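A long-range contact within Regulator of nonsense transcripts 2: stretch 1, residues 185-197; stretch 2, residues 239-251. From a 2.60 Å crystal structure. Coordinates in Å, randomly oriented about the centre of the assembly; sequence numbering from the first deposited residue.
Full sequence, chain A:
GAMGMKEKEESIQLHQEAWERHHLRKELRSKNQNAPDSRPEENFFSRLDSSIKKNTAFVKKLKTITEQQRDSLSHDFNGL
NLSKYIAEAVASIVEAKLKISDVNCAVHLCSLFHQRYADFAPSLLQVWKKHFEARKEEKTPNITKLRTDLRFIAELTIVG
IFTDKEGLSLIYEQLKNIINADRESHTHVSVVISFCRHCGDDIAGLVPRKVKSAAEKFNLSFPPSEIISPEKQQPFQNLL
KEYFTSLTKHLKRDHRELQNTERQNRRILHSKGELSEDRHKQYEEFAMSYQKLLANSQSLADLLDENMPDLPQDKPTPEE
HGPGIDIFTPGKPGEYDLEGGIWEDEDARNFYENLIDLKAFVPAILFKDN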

# COMPACT_ATOMS: atom_id res chain seq x y z
N SER A 185 17.43 -2.72 10.97
CA SER A 185 17.25 -1.67 9.98
C SER A 185 15.78 -1.62 9.61
O SER A 185 15.24 -2.59 9.07
CB SER A 185 18.08 -1.95 8.71
OG SER A 185 19.47 -1.91 8.97
N HIS A 186 15.13 -0.50 9.90
CA HIS A 186 13.73 -0.34 9.54
C HIS A 186 13.63 0.44 8.27
O HIS A 186 13.33 1.63 8.27
CB HIS A 186 12.96 0.27 10.69
CG HIS A 186 12.70 -0.71 11.81
ND1 HIS A 186 13.62 -1.00 12.74
CD2 HIS A 186 11.60 -1.52 12.08
CE1 HIS A 186 13.13 -1.92 13.59
NE2 HIS A 186 11.89 -2.23 13.18
N THR A 187 13.89 -0.26 7.16
CA THR A 187 14.00 0.35 5.83
C THR A 187 12.67 0.38 5.08
O THR A 187 12.48 1.18 4.17
CB THR A 187 15.05 -0.40 4.99
OG1 THR A 187 14.99 -1.81 5.28
CG2 THR A 187 16.44 0.10 5.30
N HIS A 188 11.74 -0.49 5.46
CA HIS A 188 10.43 -0.57 4.80
C HIS A 188 9.35 0.19 5.55
O HIS A 188 8.17 -0.01 5.28
CB HIS A 188 10.01 -2.03 4.64
CG HIS A 188 10.99 -2.88 3.84
ND1 HIS A 188 11.93 -3.65 4.42
CD2 HIS A 188 11.12 -3.07 2.46
CE1 HIS A 188 12.63 -4.29 3.47
NE2 HIS A 188 12.14 -3.93 2.27
N VAL A 189 9.72 1.09 6.46
CA VAL A 189 8.72 1.74 7.33
C VAL A 189 7.65 2.44 6.53
O VAL A 189 6.45 2.24 6.77
CB VAL A 189 9.35 2.76 8.29
CG1 VAL A 189 8.29 3.32 9.23
CG2 VAL A 189 10.46 2.12 9.10
N SER A 190 8.08 3.26 5.57
CA SER A 190 7.16 4.01 4.71
C SER A 190 6.26 3.09 3.89
O SER A 190 5.14 3.46 3.53
CB SER A 190 7.95 4.93 3.77
OG SER A 190 8.57 4.16 2.76
N VAL A 191 6.74 1.89 3.58
CA VAL A 191 5.92 0.88 2.90
C VAL A 191 4.79 0.38 3.81
O VAL A 191 3.66 0.19 3.35
CB VAL A 191 6.78 -0.30 2.39
CG1 VAL A 191 5.92 -1.48 1.99
CG2 VAL A 191 7.63 0.15 1.21
N VAL A 192 5.09 0.18 5.10
CA VAL A 192 4.09 -0.29 6.06
C VAL A 192 3.09 0.81 6.40
O VAL A 192 1.90 0.55 6.58
CB VAL A 192 4.74 -0.79 7.36
CG1 VAL A 192 3.68 -1.21 8.36
CG2 VAL A 192 5.67 -1.95 7.06
N ILE A 193 3.57 2.05 6.46
CA ILE A 193 2.72 3.19 6.75
C ILE A 193 1.73 3.42 5.61
O ILE A 193 0.52 3.54 5.84
CB ILE A 193 3.55 4.45 7.01
CG1 ILE A 193 4.34 4.28 8.32
CG2 ILE A 193 2.65 5.67 7.09
CD1 ILE A 193 5.51 5.22 8.46
N SER A 194 2.25 3.45 4.38
CA SER A 194 1.41 3.61 3.19
C SER A 194 0.33 2.54 3.16
O SER A 194 -0.85 2.84 3.03
CB SER A 194 2.26 3.55 1.91
OG SER A 194 1.45 3.35 0.76
N PHE A 195 0.74 1.28 3.30
CA PHE A 195 -0.20 0.18 3.35
C PHE A 195 -1.28 0.39 4.41
O PHE A 195 -2.47 0.16 4.15
CB PHE A 195 0.54 -1.12 3.65
CG PHE A 195 -0.37 -2.28 3.92
CD1 PHE A 195 -0.98 -2.95 2.88
CD2 PHE A 195 -0.63 -2.69 5.23
CE1 PHE A 195 -1.82 -4.02 3.12
CE2 PHE A 195 -1.48 -3.75 5.48
CZ PHE A 195 -2.07 -4.42 4.42
N CYS A 196 -0.86 0.80 5.60
CA CYS A 196 -1.79 1.06 6.68
C CYS A 196 -2.70 2.21 6.32
O CYS A 196 -3.92 2.07 6.33
CB CYS A 196 -1.04 1.34 7.99
SG CYS A 196 -0.41 -0.16 8.79
N ARG A 197 -2.11 3.35 5.97
CA ARG A 197 -2.85 4.52 5.54
C ARG A 197 -3.98 4.18 4.56
O ARG A 197 -5.12 4.58 4.76
CB ARG A 197 -1.89 5.56 4.94
CG ARG A 197 -2.57 6.66 4.12
CD ARG A 197 -1.72 7.93 4.02
NE ARG A 197 -1.41 8.46 5.35
CZ ARG A 197 -0.21 8.45 5.94
NH1 ARG A 197 0.87 7.96 5.33
NH2 ARG A 197 -0.09 8.96 7.17
N LEU A 239 0.68 -8.78 12.90
CA LEU A 239 1.94 -8.45 12.21
C LEU A 239 2.29 -6.98 12.39
O LEU A 239 3.43 -6.64 12.71
CB LEU A 239 1.85 -8.78 10.71
CG LEU A 239 1.80 -10.26 10.32
CD1 LEU A 239 1.81 -10.38 8.80
CD2 LEU A 239 2.95 -11.05 10.94
N LEU A 240 1.30 -6.11 12.20
CA LEU A 240 1.54 -4.67 12.30
C LEU A 240 2.00 -4.24 13.70
O LEU A 240 2.90 -3.42 13.82
CB LEU A 240 0.29 -3.90 11.87
CG LEU A 240 -0.05 -4.06 10.38
CD1 LEU A 240 -1.49 -3.64 10.12
CD2 LEU A 240 0.92 -3.27 9.52
N LYS A 241 1.39 -4.80 14.74
CA LYS A 241 1.78 -4.49 16.12
C LYS A 241 3.17 -5.00 16.43
O LYS A 241 3.98 -4.31 17.05
CB LYS A 241 0.77 -5.07 17.13
CG LYS A 241 -0.22 -4.04 17.66
CD LYS A 241 -1.65 -4.57 17.73
CE LYS A 241 -2.63 -3.46 18.10
NZ LYS A 241 -4.04 -3.91 17.94
N GLU A 242 3.43 -6.21 15.98
CA GLU A 242 4.73 -6.84 16.11
C GLU A 242 5.80 -6.02 15.39
O GLU A 242 6.90 -5.84 15.91
CB GLU A 242 4.65 -8.25 15.54
CG GLU A 242 5.80 -9.15 15.87
CD GLU A 242 5.71 -10.44 15.09
OE1 GLU A 242 4.59 -10.96 14.95
OE2 GLU A 242 6.76 -10.91 14.59
N TYR A 243 5.48 -5.54 14.20
CA TYR A 243 6.37 -4.61 13.49
C TYR A 243 6.54 -3.35 14.31
O TYR A 243 7.65 -2.87 14.51
CB TYR A 243 5.81 -4.24 12.12
CG TYR A 243 6.74 -3.36 11.31
CD1 TYR A 243 7.68 -3.92 10.45
CD2 TYR A 243 6.67 -1.98 11.39
CE1 TYR A 243 8.53 -3.12 9.70
CE2 TYR A 243 7.51 -1.17 10.64
CZ TYR A 243 8.44 -1.74 9.80
OH TYR A 243 9.29 -0.95 9.05
N PHE A 244 5.42 -2.81 14.77
CA PHE A 244 5.43 -1.59 15.55
C PHE A 244 6.27 -1.74 16.81
O PHE A 244 7.01 -0.83 17.18
CB PHE A 244 4.01 -1.18 15.93
CG PHE A 244 3.97 0.01 16.84
CD1 PHE A 244 4.25 1.27 16.34
CD2 PHE A 244 3.70 -0.14 18.19
CE1 PHE A 244 4.24 2.38 17.18
CE2 PHE A 244 3.68 0.96 19.03
CZ PHE A 244 3.95 2.23 18.52
N THR A 245 6.13 -2.89 17.46
CA THR A 245 6.98 -3.24 18.60
C THR A 245 8.47 -3.17 18.23
O THR A 245 9.26 -2.46 18.86
CB THR A 245 6.65 -4.66 19.09
OG1 THR A 245 5.32 -4.66 19.64
CG2 THR A 245 7.65 -5.12 20.14
N SER A 246 8.83 -3.91 17.19
CA SER A 246 10.18 -3.89 16.65
C SER A 246 10.65 -2.45 16.38
O SER A 246 11.76 -2.09 16.73
CB SER A 246 10.24 -4.73 15.37
OG SER A 246 11.22 -4.24 14.49
N LEU A 247 9.79 -1.64 15.78
CA LEU A 247 10.14 -0.26 15.42
C LEU A 247 10.37 0.61 16.65
O LEU A 247 11.16 1.56 16.61
CB LEU A 247 9.04 0.36 14.55
CG LEU A 247 9.25 1.80 14.08
CD1 LEU A 247 10.44 1.91 13.14
CD2 LEU A 247 7.99 2.33 13.42
N THR A 248 9.68 0.30 17.74
CA THR A 248 9.78 1.08 18.97
C THR A 248 11.05 0.70 19.74
O THR A 248 11.67 1.56 20.37
CB THR A 248 8.50 0.95 19.82
OG1 THR A 248 7.66 2.08 19.56
CG2 THR A 248 8.80 0.89 21.31
N LYS A 249 11.44 -0.57 19.67
CA LYS A 249 12.78 -0.98 20.10
C LYS A 249 13.84 -0.13 19.40
O LYS A 249 14.68 0.49 20.06
CB LYS A 249 13.04 -2.46 19.79
CG LYS A 249 12.92 -3.39 20.99
CD LYS A 249 11.49 -3.57 21.47
CE LYS A 249 11.35 -4.80 22.36
NZ LYS A 249 10.02 -4.89 23.01
N HIS A 250 13.79 -0.10 18.08
CA HIS A 250 14.76 0.65 17.27
C HIS A 250 14.71 2.14 17.54
O HIS A 250 15.69 2.85 17.31
CB HIS A 250 14.54 0.33 15.78
CG HIS A 250 15.56 0.95 14.84
ND1 HIS A 250 16.87 1.03 15.13
CD2 HIS A 250 15.41 1.51 13.56
CE1 HIS A 250 17.53 1.62 14.10
NE2 HIS A 250 16.63 1.91 13.15
N LEU A 251 13.58 2.64 18.05
CA LEU A 251 13.47 4.05 18.44
C LEU A 251 14.15 4.31 19.79
O LEU A 251 14.81 5.35 19.97
CB LEU A 251 12.01 4.49 18.51
CG LEU A 251 11.79 5.99 18.74
CD1 LEU A 251 12.16 6.79 17.50
CD2 LEU A 251 10.35 6.28 19.15

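Helix 239-251 packs against helix 189-197 and the loop just before it, the two axes running roughly antiparallel (143°) with a closest approach of 12.0 Å; 527 Å² is buried, both sides summed. Because of this direction, a walk up stretch 2 runs backward through stretch 1, from Cys196 to His186. Contacts recur at Leu240, Tyr243, Ser246, Leu247 and His250, the three- and four-residue spacing of one helical face.

Leu240 opens the series with an apolar cluster: its CD2 lies 3.6 Å from Val192 CG1 and 3.5 Å from Cys196 SG, so one methyl meets residues a single helical turn apart. Tyr243, chi1 t, reaches across to the start of the opposing helix. Val192 CG2 sits over one face of its ring, 4.0 Å from the centroid and 15° off the normal, a CH-pi contact. Its hydroxyl passes close to the backbone, with Tyr243 OH 3.2 Å from Val189 CA, but it makes no hydrogen bond to Val189 N; its hydrogen-bonding partner is elsewhere in the structure. The edge of the His186 ring points toward the Tyr243 face, with centroids 5.5 Å apart and planes at 80°.

Ser246 contributes the one hydrogen bond between the stretches, very short at 2.5 Å from Ser246 OG to His186 NE2. The hydroxyl lies at the ring edge, near its plane, where the nitrogen can be engaged. Leu247 instead covers a face of that imidazole: Leu247 CA is 3.9 Å from the ring centroid. Its side chain also turns to the helix start, Leu247 CD1 lying 4.0 Å from Val189 CG2. His250 is the last of the four stretch 2 residues around His186, with His250 CD2 3.2 Å from His186 ND1; the two rings are near parallel (19°) but slid apart, centroids 5.0 Å apart, and barely overlap.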